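PDB 3BCI: disulfide bond protein A from Staphylococcus aureus, which probably acts as a thiol:disulfide oxidoreductase of the DsbA subfamily, introducing disulfide bonds into folding proteins. Local coordinates for residues Asp20-Met34 with Gln83-Trp97. Sequence-based numbering, arbitrary orientation. Where two conformers were deposited one is given.
Sequences DYKCPYCKELDEKVM and QKQLFAAQQDENKEW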
ATOM      1  N   ASP A  20      -2.027  -6.343  -3.125  1.00 25.15           N
ATOM      2  CA  ASP A  20      -2.834  -5.675  -4.141  1.00 23.45           C
ATOM      3  C   ASP A  20      -4.085  -5.198  -3.415  1.00 25.92           C
ATOM      4  O   ASP A  20      -4.638  -5.932  -2.597  1.00 23.39           O
ATOM      5  CB  ASP A  20      -3.209  -6.675  -5.246  1.00 24.49           C
ATOM      6  CG  ASP A  20      -3.895  -6.014  -6.433  1.00 27.28           C
ATOM      7  OD1 ASP A  20      -4.776  -5.159  -6.216  1.00 28.98           O
ATOM      8  OD2 ASP A  20      -3.559  -6.359  -7.585  1.00 30.62           O
ATOM      9  N   TYR A  21      -4.532  -3.977  -3.702  1.00 23.69           N
ATOM     10  CA  TYR A  21      -5.717  -3.441  -3.046  1.00 24.87           C
ATOM     11  C   TYR A  21      -6.978  -4.250  -3.350  1.00 25.27           C
ATOM     12  O   TYR A  21      -7.960  -4.164  -2.619  1.00 22.65           O
ATOM     13  CB  TYR A  21      -5.936  -1.975  -3.451  1.00 22.51           C
ATOM     14  CG  TYR A  21      -4.983  -1.013  -2.787  1.00 25.74           C
ATOM     15  CD1 TYR A  21      -5.003  -0.834  -1.407  1.00 25.82           C
ATOM     16  CD2 TYR A  21      -4.045  -0.298  -3.534  1.00 23.76           C
ATOM     17  CE1 TYR A  21      -4.113   0.027  -0.781  1.00 31.07           C
ATOM     18  CE2 TYR A  21      -3.146   0.570  -2.912  1.00 22.37           C
ATOM     19  CZ  TYR A  21      -3.188   0.723  -1.536  1.00 28.85           C
ATOM     20  OH  TYR A  21      -2.305   1.567  -0.905  1.00 26.06           O
ATOM     21  N   LYS A  22      -6.945  -5.038  -4.419  1.00 26.17           N
ATOM     22  CA  LYS A  22      -8.099  -5.851  -4.807  1.00 29.98           C
ATOM     23  C   LYS A  22      -8.048  -7.250  -4.208  1.00 34.41           C
ATOM     24  O   LYS A  22      -8.981  -8.039  -4.374  1.00 35.71           O
ATOM     25  CB  LYS A  22      -8.157  -5.982  -6.331  1.00 28.77           C
ATOM     26  CG  LYS A  22      -8.346  -4.663  -7.062  1.00 30.32           C
ATOM     27  CD  LYS A  22      -8.615  -4.865  -8.551  1.00 31.31           C
ATOM     28  CE  LYS A  22     -10.005  -5.439  -8.803  1.00 32.37           C
ATOM     29  NZ  LYS A  22     -10.217  -5.717 -10.255  1.00 33.64           N
ATOM     30  N   CYS A  23      -6.964  -7.535  -3.505  0.80 31.36           N
ATOM     31  CA  CYS A  23      -6.797  -8.837  -2.885  0.80 31.86           C
ATOM     32  C   CYS A  23      -7.475  -8.955  -1.526  0.80 31.00           C
ATOM     33  O   CYS A  23      -7.174  -8.211  -0.588  0.80 31.72           O
ATOM     34  CB  CYS A  23      -5.314  -9.161  -2.768  0.80 27.59           C
ATOM     35  SG  CYS A  23      -4.954 -10.670  -1.897  0.80 41.78           S
ATOM     36  N   PRO A  24      -8.404  -9.911  -1.407  1.00 30.33           N
ATOM     37  CA  PRO A  24      -9.149 -10.149  -0.167  1.00 28.91           C
ATOM     38  C   PRO A  24      -8.298 -10.431   1.053  1.00 23.96           C
ATOM     39  O   PRO A  24      -8.559  -9.893   2.127  1.00 28.26           O
ATOM     40  CB  PRO A  24     -10.062 -11.325  -0.524  1.00 37.41           C
ATOM     41  CG  PRO A  24     -10.262 -11.163  -2.006  1.00 36.81           C
ATOM     42  CD  PRO A  24      -8.874 -10.819  -2.471  1.00 32.23           C
ATOM     43  N   TYR A  25      -7.286 -11.277   0.893  1.00 24.79           N
ATOM     44  CA  TYR A  25      -6.417 -11.616   2.013  1.00 29.21           C
ATOM     45  C   TYR A  25      -5.538 -10.446   2.421  1.00 30.97           C
ATOM     46  O   TYR A  25      -5.167 -10.312   3.581  1.00 28.09           O
ATOM     47  CB  TYR A  25      -5.551 -12.837   1.674  1.00 31.72           C
ATOM     48  CG  TYR A  25      -6.314 -14.150   1.690  1.00 36.13           C
ATOM     49  CD1 TYR A  25      -7.680 -14.182   1.979  1.00 35.54           C
ATOM     50  CD2 TYR A  25      -5.673 -15.356   1.411  1.00 40.43           C
ATOM     51  CE1 TYR A  25      -8.388 -15.382   1.990  1.00 38.79           C
ATOM     52  CE2 TYR A  25      -6.371 -16.561   1.419  1.00 45.41           C
ATOM     53  CZ  TYR A  25      -7.727 -16.567   1.710  1.00 46.74           C
ATOM     54  OH  TYR A  25      -8.417 -17.758   1.724  1.00 54.40           O
ATOM     55  N   CYS A  26      -5.202  -9.593   1.452  0.80 25.23           N
ATOM     56  CA  CYS A  26      -4.386  -8.410   1.725  0.80 29.41           C
ATOM     57  C   CYS A  26      -5.206  -7.447   2.591  0.80 27.30           C
ATOM     58  O   CYS A  26      -4.672  -6.733   3.440  0.80 23.28           O
ATOM     59  CB  CYS A  26      -3.979  -7.727   0.415  0.80 20.27           C
ATOM     60  SG  CYS A  26      -2.818  -8.672  -0.573  0.80 31.24           S
ATOM     61  N   LYS A  27      -6.515  -7.447   2.374  1.00 23.19           N
ATOM     62  CA  LYS A  27      -7.422  -6.590   3.137  1.00 27.23           C
ATOM     63  C   LYS A  27      -7.409  -7.090   4.585  1.00 27.33           C
ATOM     64  O   LYS A  27      -7.427  -6.302   5.533  1.00 25.64           O
ATOM     65  CB  LYS A  27      -8.835  -6.693   2.544  1.00 24.22           C
ATOM     66  CG  LYS A  27      -9.945  -6.017   3.336  1.00 30.23           C
ATOM     67  CD  LYS A  27     -11.273  -6.142   2.580  1.00 28.47           C
ATOM     68  CE  LYS A  27     -12.425  -5.497   3.324  1.00 30.46           C
ATOM     69  NZ  LYS A  27     -12.790  -6.244   4.560  1.00 41.27           N
ATOM     70  N   GLU A  28      -7.365  -8.410   4.744  1.00 28.44           N
ATOM     71  CA  GLU A  28      -7.327  -9.033   6.063  1.00 26.80           C
ATOM     72  C   GLU A  28      -6.058  -8.666   6.803  1.00 25.29           C
ATOM     73  O   GLU A  28      -6.092  -8.382   7.999  1.00 27.97           O
ATOM     74  CB  GLU A  28      -7.393 -10.550   5.932  1.00 29.97           C
ATOM     75  CG  GLU A  28      -8.768 -11.125   6.101  1.00 36.55           C
ATOM     76  CD  GLU A  28      -8.797 -12.616   5.832  1.00 41.51           C
ATOM     77  OE1 GLU A  28      -7.916 -13.337   6.327  1.00 42.92           O
ATOM     78  OE2 GLU A  28      -9.709 -13.078   5.127  1.00 50.96           O
ATOM     79  N   LEU A  29      -4.931  -8.691   6.099  1.00 28.89           N
ATOM     80  CA  LEU A  29      -3.665  -8.337   6.726  1.00 28.96           C
ATOM     81  C   LEU A  29      -3.752  -6.898   7.231  1.00 24.43           C
ATOM     82  O   LEU A  29      -3.388  -6.604   8.370  1.00 26.60           O
ATOM     83  CB  LEU A  29      -2.516  -8.491   5.725  1.00 24.64           C
ATOM     84  CG  LEU A  29      -1.086  -8.199   6.206  1.00 25.34           C
ATOM     85  CD1 LEU A  29      -0.096  -8.896   5.280  1.00 26.45           C
ATOM     86  CD2 LEU A  29      -0.821  -6.690   6.238  1.00 22.44           C
ATOM     87  N   ASP A  30      -4.254  -6.003   6.390  1.00 24.99           N
ATOM     88  CA  ASP A  30      -4.373  -4.601   6.771  1.00 23.17           C
ATOM     89  C   ASP A  30      -5.199  -4.423   8.049  1.00 27.93           C
ATOM     90  O   ASP A  30      -4.784  -3.726   8.975  1.00 29.53           O
ATOM     91  CB  ASP A  30      -5.020  -3.800   5.642  1.00 25.56           C
ATOM     92  CG  ASP A  30      -5.018  -2.310   5.912  1.00 30.35           C
ATOM     93  OD1 ASP A  30      -3.969  -1.664   5.690  1.00 30.89           O
ATOM     94  OD2 ASP A  30      -6.062  -1.793   6.361  1.00 28.95           O
ATOM     95  N   GLU A  31      -6.360  -5.066   8.095  1.00 24.97           N
ATOM     96  CA  GLU A  31      -7.262  -4.963   9.241  1.00 32.97           C
ATOM     97  C   GLU A  31      -6.690  -5.571  10.513  1.00 25.44           C
ATOM     98  O   GLU A  31      -6.846  -5.017  11.597  1.00 27.60           O
ATOM     99  CB  GLU A  31      -8.591  -5.662   8.937  1.00 32.72           C
ATOM    100  CG  GLU A  31      -9.250  -5.242   7.641  1.00 38.61           C
ATOM    101  CD  GLU A  31     -10.458  -6.101   7.301  1.00 35.27           C
ATOM    102  OE1 GLU A  31     -10.358  -7.338   7.428  1.00 35.04           O
ATOM    103  OE2 GLU A  31     -11.497  -5.543   6.895  1.00 39.47           O
ATOM    104  N   LYS A  32      -6.028  -6.713  10.369  1.00 23.84           N
ATOM    105  CA  LYS A  32      -5.461  -7.429  11.507  1.00 30.91           C
ATOM    106  C   LYS A  32      -4.096  -6.956  11.999  1.00 30.45           C
ATOM    107  O   LYS A  32      -3.822  -6.965  13.201  1.00 28.45           O
ATOM    108  CB  LYS A  32      -5.352  -8.917  11.168  1.00 24.36           C
ATOM    109  CG  LYS A  32      -6.685  -9.612  10.926  1.00 32.39           C
ATOM    110  CD  LYS A  32      -6.470 -11.079  10.554  1.00 32.73           C
ATOM    111  CE  LYS A  32      -7.791 -11.836  10.479  1.00 31.88           C
ATOM    112  NZ  LYS A  32      -7.569 -13.276  10.177  1.00 35.67           N
ATOM    113  N   VAL A  33      -3.245  -6.543  11.070  1.00 25.44           N
ATOM    114  CA  VAL A  33      -1.881  -6.149  11.409  1.00 27.64           C
ATOM    115  C   VAL A  33      -1.550  -4.664  11.535  1.00 32.17           C
ATOM    116  O   VAL A  33      -0.929  -4.235  12.515  1.00 24.54           O
ATOM    117  CB  VAL A  33      -0.902  -6.765  10.379  1.00 25.20           C
ATOM    118  CG1 VAL A  33       0.512  -6.274  10.630  1.00 25.38           C
ATOM    119  CG2 VAL A  33      -0.972  -8.287  10.442  1.00 24.81           C
ATOM    120  N   MET A  34      -1.948  -3.888  10.536  1.00 24.77           N
ATOM    121  CA  MET A  34      -1.623  -2.473  10.490  1.00 29.95           C
ATOM    122  C   MET A  34      -1.940  -1.581  11.688  1.00 26.38           C
ATOM    123  O   MET A  34      -1.121  -0.742  12.057  1.00 26.10           O
ATOM    124  CB  MET A  34      -2.190  -1.868   9.204  1.00 23.67           C
ATOM    125  CG  MET A  34      -1.543  -2.463   7.945  1.00 29.76           C
ATOM    126  SD  MET A  34       0.288  -2.448   7.995  1.00 31.56           S
ATOM    127  CE  MET A  34       0.606  -0.744   7.805  1.00 27.08           C
ATOM    128  N   GLN A  83      -4.538   3.952   2.770  1.00 23.28           N
ATOM    129  CA  GLN A  83      -4.437   2.522   2.563  1.00 22.10           C
ATOM    130  C   GLN A  83      -5.551   1.791   3.309  1.00 23.16           C
ATOM    131  O   GLN A  83      -6.257   0.958   2.738  1.00 23.14           O
ATOM    132  CB  GLN A  83      -3.056   2.059   3.029  1.00 27.14           C
ATOM    133  CG  GLN A  83      -2.672   0.673   2.609  1.00 38.62           C
ATOM    134  CD  GLN A  83      -1.174   0.461   2.670  1.00 35.01           C
ATOM    135  OE1 GLN A  83      -0.563   0.561   3.734  1.00 30.01           O
ATOM    136  NE2 GLN A  83      -0.572   0.172   1.520  1.00 32.22           N
ATOM    137  N   LYS A  84      -5.724   2.120   4.582  1.00 22.64           N
ATOM    138  CA  LYS A  84      -6.763   1.486   5.386  1.00 29.01           C
ATOM    139  C   LYS A  84      -8.144   1.726   4.787  1.00 28.88           C
ATOM    140  O   LYS A  84      -8.931   0.794   4.615  1.00 26.23           O
ATOM    141  CB  LYS A  84      -6.729   2.027   6.818  1.00 36.49           C
ATOM    142  CG  LYS A  84      -7.855   1.501   7.707  1.00 41.66           C
ATOM    143  CD  LYS A  84      -7.646   1.914   9.155  1.00 52.40           C
ATOM    144  CE  LYS A  84      -7.724   3.422   9.319  1.00 58.41           C
ATOM    145  NZ  LYS A  84      -7.038   3.876  10.560  1.00 61.01           N
ATOM    146  N   GLN A  85      -8.428   2.985   4.470  1.00 29.67           N
ATOM    147  CA  GLN A  85      -9.715   3.363   3.902  1.00 31.26           C
ATOM    148  C   GLN A  85      -9.968   2.747   2.531  1.00 30.65           C
ATOM    149  O   GLN A  85     -11.112   2.440   2.190  1.00 29.31           O
ATOM    150  CB  GLN A  85      -9.828   4.891   3.831  1.00 37.07           C
ATOM    151  CG  GLN A  85     -10.025   5.551   5.196  1.00 37.41           C
ATOM    152  CD  GLN A  85      -9.967   7.072   5.139  1.00 49.34           C
ATOM    153  OE1 GLN A  85     -10.557   7.698   4.256  1.00 57.80           O
ATOM    154  NE2 GLN A  85      -9.263   7.674   6.096  1.00 50.10           N
ATOM    155  N   LEU A  86      -8.914   2.558   1.742  1.00 24.37           N
ATOM    156  CA  LEU A  86      -9.092   1.966   0.420  1.00 27.59           C
ATOM    157  C   LEU A  86      -9.395   0.468   0.541  1.00 30.25           C
ATOM    158  O   LEU A  86     -10.296  -0.041  -0.125  1.00 32.73           O
ATOM    159  CB  LEU A  86      -7.851   2.196  -0.453  1.00 23.34           C
ATOM    160  CG  LEU A  86      -7.980   1.767  -1.925  1.00 24.74           C
ATOM    161  CD1 LEU A  86      -9.206   2.420  -2.551  1.00 27.40           C
ATOM    162  CD2 LEU A  86      -6.728   2.173  -2.695  1.00 25.88           C
ATOM    163  N   PHE A  87      -8.650  -0.239   1.385  1.00 28.02           N
ATOM    164  CA  PHE A  87      -8.901  -1.664   1.577  1.00 30.84           C
ATOM    165  C   PHE A  87     -10.328  -1.869   2.090  1.00 30.35           C
ATOM    166  O   PHE A  87     -10.999  -2.832   1.715  1.00 32.64           O
ATOM    167  CB  PHE A  87      -7.908  -2.266   2.580  1.00 24.03           C
ATOM    168  CG  PHE A  87      -6.656  -2.796   1.954  1.00 22.03           C
ATOM    169  CD1 PHE A  87      -5.413  -2.299   2.328  1.00 20.57           C
ATOM    170  CD2 PHE A  87      -6.711  -3.811   1.004  1.00 28.18           C
ATOM    171  CE1 PHE A  87      -4.244  -2.802   1.767  1.00 18.89           C
ATOM    172  CE2 PHE A  87      -5.544  -4.324   0.434  1.00 25.53           C
ATOM    173  CZ  PHE A  87      -4.307  -3.819   0.817  1.00 30.36           C
ATOM    174  N   ALA A  88     -10.790  -0.952   2.936  1.00 31.39           N
ATOM    175  CA  ALA A  88     -12.136  -1.033   3.507  1.00 35.67           C
ATOM    176  C   ALA A  88     -13.250  -0.939   2.462  1.00 38.71           C
ATOM    177  O   ALA A  88     -14.364  -1.404   2.694  1.00 44.50           O
ATOM    178  CB  ALA A  88     -12.323   0.062   4.561  1.00 31.77           C
ATOM    179  N   ALA A  89     -12.951  -0.343   1.314  1.00 36.23           N
ATOM    180  CA  ALA A  89     -13.949  -0.195   0.258  1.00 37.62           C
ATOM    181  C   ALA A  89     -13.870  -1.305  -0.782  1.00 32.36           C
ATOM    182  O   ALA A  89     -14.587  -1.283  -1.779  1.00 36.16           O
ATOM    183  CB  ALA A  89     -13.779   1.159  -0.424  1.00 42.42           C
ATOM    184  N   GLN A  90     -12.998  -2.278  -0.547  1.00 29.59           N
ATOM    185  CA  GLN A  90     -12.806  -3.388  -1.476  1.00 36.90           C
ATOM    186  C   GLN A  90     -14.099  -4.074  -1.922  1.00 37.86           C
ATOM    187  O   GLN A  90     -14.958  -4.396  -1.105  1.00 36.83           O
ATOM    188  CB  GLN A  90     -11.877  -4.430  -0.849  1.00 32.16           C
ATOM    189  CG  GLN A  90     -11.410  -5.503  -1.813  1.00 31.20           C
ATOM    190  CD  GLN A  90     -10.449  -6.482  -1.168  1.00 34.68           C
ATOM    191  OE1 GLN A  90     -10.856  -7.520  -0.646  1.00 31.75           O
ATOM    192  NE2 GLN A  90      -9.161  -6.145  -1.185  1.00 26.56           N
ATOM    193  N   GLN A  91     -14.225  -4.295  -3.228  1.00 35.85           N
ATOM    194  CA  GLN A  91     -15.394  -4.964  -3.793  1.00 43.44           C
ATOM    195  C   GLN A  91     -14.936  -6.305  -4.353  1.00 43.27           C
ATOM    196  O   GLN A  91     -13.811  -6.739  -4.099  1.00 38.81           O
ATOM    197  CB  GLN A  91     -16.004  -4.131  -4.926  1.00 35.27           C
ATOM    198  CG  GLN A  91     -16.673  -2.835  -4.496  1.00 46.45           C
ATOM    199  CD  GLN A  91     -17.950  -3.072  -3.718  1.00 63.84           C
ATOM    200  OE1 GLN A  91     -18.740  -3.956  -4.055  1.00 73.31           O
ATOM    201  NE2 GLN A  91     -18.169  -2.274  -2.679  1.00 66.25           N
ATOM    202  N   ASP A  92     -15.807  -6.957  -5.118  1.00 44.10           N
ATOM    203  CA  ASP A  92     -15.468  -8.237  -5.724  1.00 45.41           C
ATOM    204  C   ASP A  92     -14.247  -7.988  -6.592  1.00 39.86           C
ATOM    205  O   ASP A  92     -14.195  -7.000  -7.320  1.00 44.84           O
ATOM    206  CB  ASP A  92     -16.613  -8.740  -6.599  1.00 51.33           C
ATOM    207  CG  ASP A  92     -16.398 -10.162  -7.071  1.00 60.08           C
ATOM    208  OD1 ASP A  92     -16.541 -11.085  -6.242  1.00 76.58           O
ATOM    209  OD2 ASP A  92     -16.074 -10.360  -8.260  1.00 65.63           O
ATOM    210  N   GLU A  93     -13.270  -8.884  -6.525  0.50 41.87           N
ATOM    211  CA  GLU A  93     -12.050  -8.719  -7.302  0.50 41.20           C
ATOM    212  C   GLU A  93     -12.265  -8.855  -8.806  0.50 40.88           C
ATOM    213  O   GLU A  93     -11.380  -8.523  -9.593  1.00 37.28           O
ATOM    214  CB  GLU A  93     -10.999  -9.722  -6.838  0.50 40.46           C
ATOM    215  CG  GLU A  93     -11.289 -11.151  -7.230  0.50 39.94           C
ATOM    216  CD  GLU A  93     -10.394 -12.115  -6.504  0.50 33.15           C
ATOM    217  OE1 GLU A  93     -10.727 -12.482  -5.362  0.50 47.72           O
ATOM    218  OE2 GLU A  93      -9.351 -12.489  -7.069  0.50 27.49           O
ATOM    219  N   ASN A  94     -13.432  -9.347  -9.210  1.00 43.97           N
ATOM    220  CA  ASN A  94     -13.721  -9.496 -10.632  1.00 45.14           C
ATOM    221  C   ASN A  94     -14.284  -8.203 -11.205  1.00 45.13           C
ATOM    222  O   ASN A  94     -14.442  -8.065 -12.418  1.00 52.66           O
ATOM    223  CB  ASN A  94     -14.681 -10.659 -10.876  1.00 49.90           C
ATOM    224  CG  ASN A  94     -14.030 -12.005 -10.622  1.00 58.42           C
ATOM    225  OD1 ASN A  94     -12.950 -12.295 -11.147  1.00 61.19           O
ATOM    226  ND2 ASN A  94     -14.683 -12.837  -9.817  1.00 58.93           N
ATOM    227  N   LYS A  95     -14.580  -7.256 -10.321  1.00 41.20           N
ATOM    228  CA  LYS A  95     -15.095  -5.954 -10.724  1.00 43.68           C
ATOM    229  C   LYS A  95     -13.927  -4.980 -10.811  1.00 44.49           C
ATOM    230  O   LYS A  95     -12.976  -5.074 -10.032  1.00 37.39           O
ATOM    231  CB  LYS A  95     -16.075  -5.408  -9.684  1.00 45.75           C
ATOM    232  CG  LYS A  95     -17.399  -6.131  -9.562  1.00 56.11           C
ATOM    233  CD  LYS A  95     -18.185  -5.547  -8.392  1.00 64.93           C
ATOM    234  CE  LYS A  95     -19.591  -6.112  -8.302  1.00 73.71           C
ATOM    235  NZ  LYS A  95     -20.446  -5.647  -9.429  1.00 80.71           N
ATOM    236  N   GLU A  96     -13.994  -4.048 -11.755  1.00 42.37           N
ATOM    237  CA  GLU A  96     -12.951  -3.040 -11.883  1.00 43.01           C
ATOM    238  C   GLU A  96     -13.440  -1.866 -11.040  1.00 37.93           C
ATOM    239  O   GLU A  96     -13.734  -0.790 -11.560  1.00 43.82           O
ATOM    240  CB  GLU A  96     -12.785  -2.609 -13.342  1.00 42.99           C
ATOM    241  CG  GLU A  96     -12.610  -3.762 -14.315  1.00 57.42           C
ATOM    242  CD  GLU A  96     -12.283  -3.296 -15.720  1.00 61.02           C
ATOM    243  OE1 GLU A  96     -12.638  -2.149 -16.067  1.00 71.95           O
ATOM    244  OE2 GLU A  96     -11.680  -4.081 -16.482  1.00 63.94           O
ATOM    245  N   TRP A  97     -13.534  -2.090  -9.731  1.00 35.81           N
ATOM    246  CA  TRP A  97     -14.019  -1.076  -8.809  1.00 27.45           C
ATOM    247  C   TRP A  97     -13.053   0.071  -8.513  1.00 35.31           C
ATOM    248  O   TRP A  97     -13.470   1.103  -7.987  1.00 31.35           O
ATOM    249  CB  TRP A  97     -14.453  -1.724  -7.489  1.00 35.24           C
ATOM    250  CG  TRP A  97     -13.348  -2.420  -6.740  1.00 39.09           C
ATOM    251  CD1 TRP A  97     -12.887  -3.690  -6.943  1.00 36.24           C
ATOM    252  CD2 TRP A  97     -12.574  -1.881  -5.660  1.00 31.69           C
ATOM    253  NE1 TRP A  97     -11.875  -3.976  -6.054  1.00 32.62           N
ATOM    254  CE2 TRP A  97     -11.662  -2.882  -5.257  1.00 35.87           C
ATOM    255  CE3 TRP A  97     -12.561  -0.647  -4.997  1.00 31.51           C
ATOM    256  CZ2 TRP A  97     -10.745  -2.688  -4.212  1.00 30.81           C
ATOM    257  CZ3 TRP A  97     -11.652  -0.452  -3.960  1.00 26.83           C
ATOM    258  CH2 TRP A  97     -10.755  -1.470  -3.580  1.00 31.72           C
TER
HETATM  259  O   HOH W   1     -11.141  -6.667  -5.096  1.00 29.90           O
HETATM  260  O   HOH W   2      -8.638  -1.628   5.980  1.00 32.46           O
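Q83 meets Y21 where the helical insertion of this DsbA-type thioredoxin fold leans on the redox-active CxxC motif, C23 and C26 at the start of helix 24-42. Q83 NE2 donates a long bond to Y21 OH (3.3 Å), tilted from its amide plane; the hydroxyl also bonds S68, while Q83 OE1 pairs with Y49. At the next residue, a water donates to both K84 O and D30 OD2. L86 CD2 then sits squarely over the Y21 ring, 3.6 Å from its centroid, a CH-pi contact. F87 illustrates how one aromatic ring can pack against a loop and a helix at once: its ring receives the edge of Y21 on one face, planes 51° apart, and C26 O on the other, with C26 CB 3.7 Å from F87 CE2. Beyond the helix, Q90 stretches out, CG anti to its backbone N (chi1 -170°), and its amide spans the active-site turn: NE2 gives one hydrogen to Y21 O (2.7 Å) and one to C23 O (2.9 Å), both carbonyls approached from above their planes, C23 O almost at right angles (84°). The 93-97 loop in turn receives K22, whose ammonium bonds E93 O and K95 O and forms a salt bridge with D60. W97 lies alongside the K22 chain, the two running in opposite directions, and W97 NE1 donates to a water (2.9 Å) that itself donates to K22 O and Q91 O.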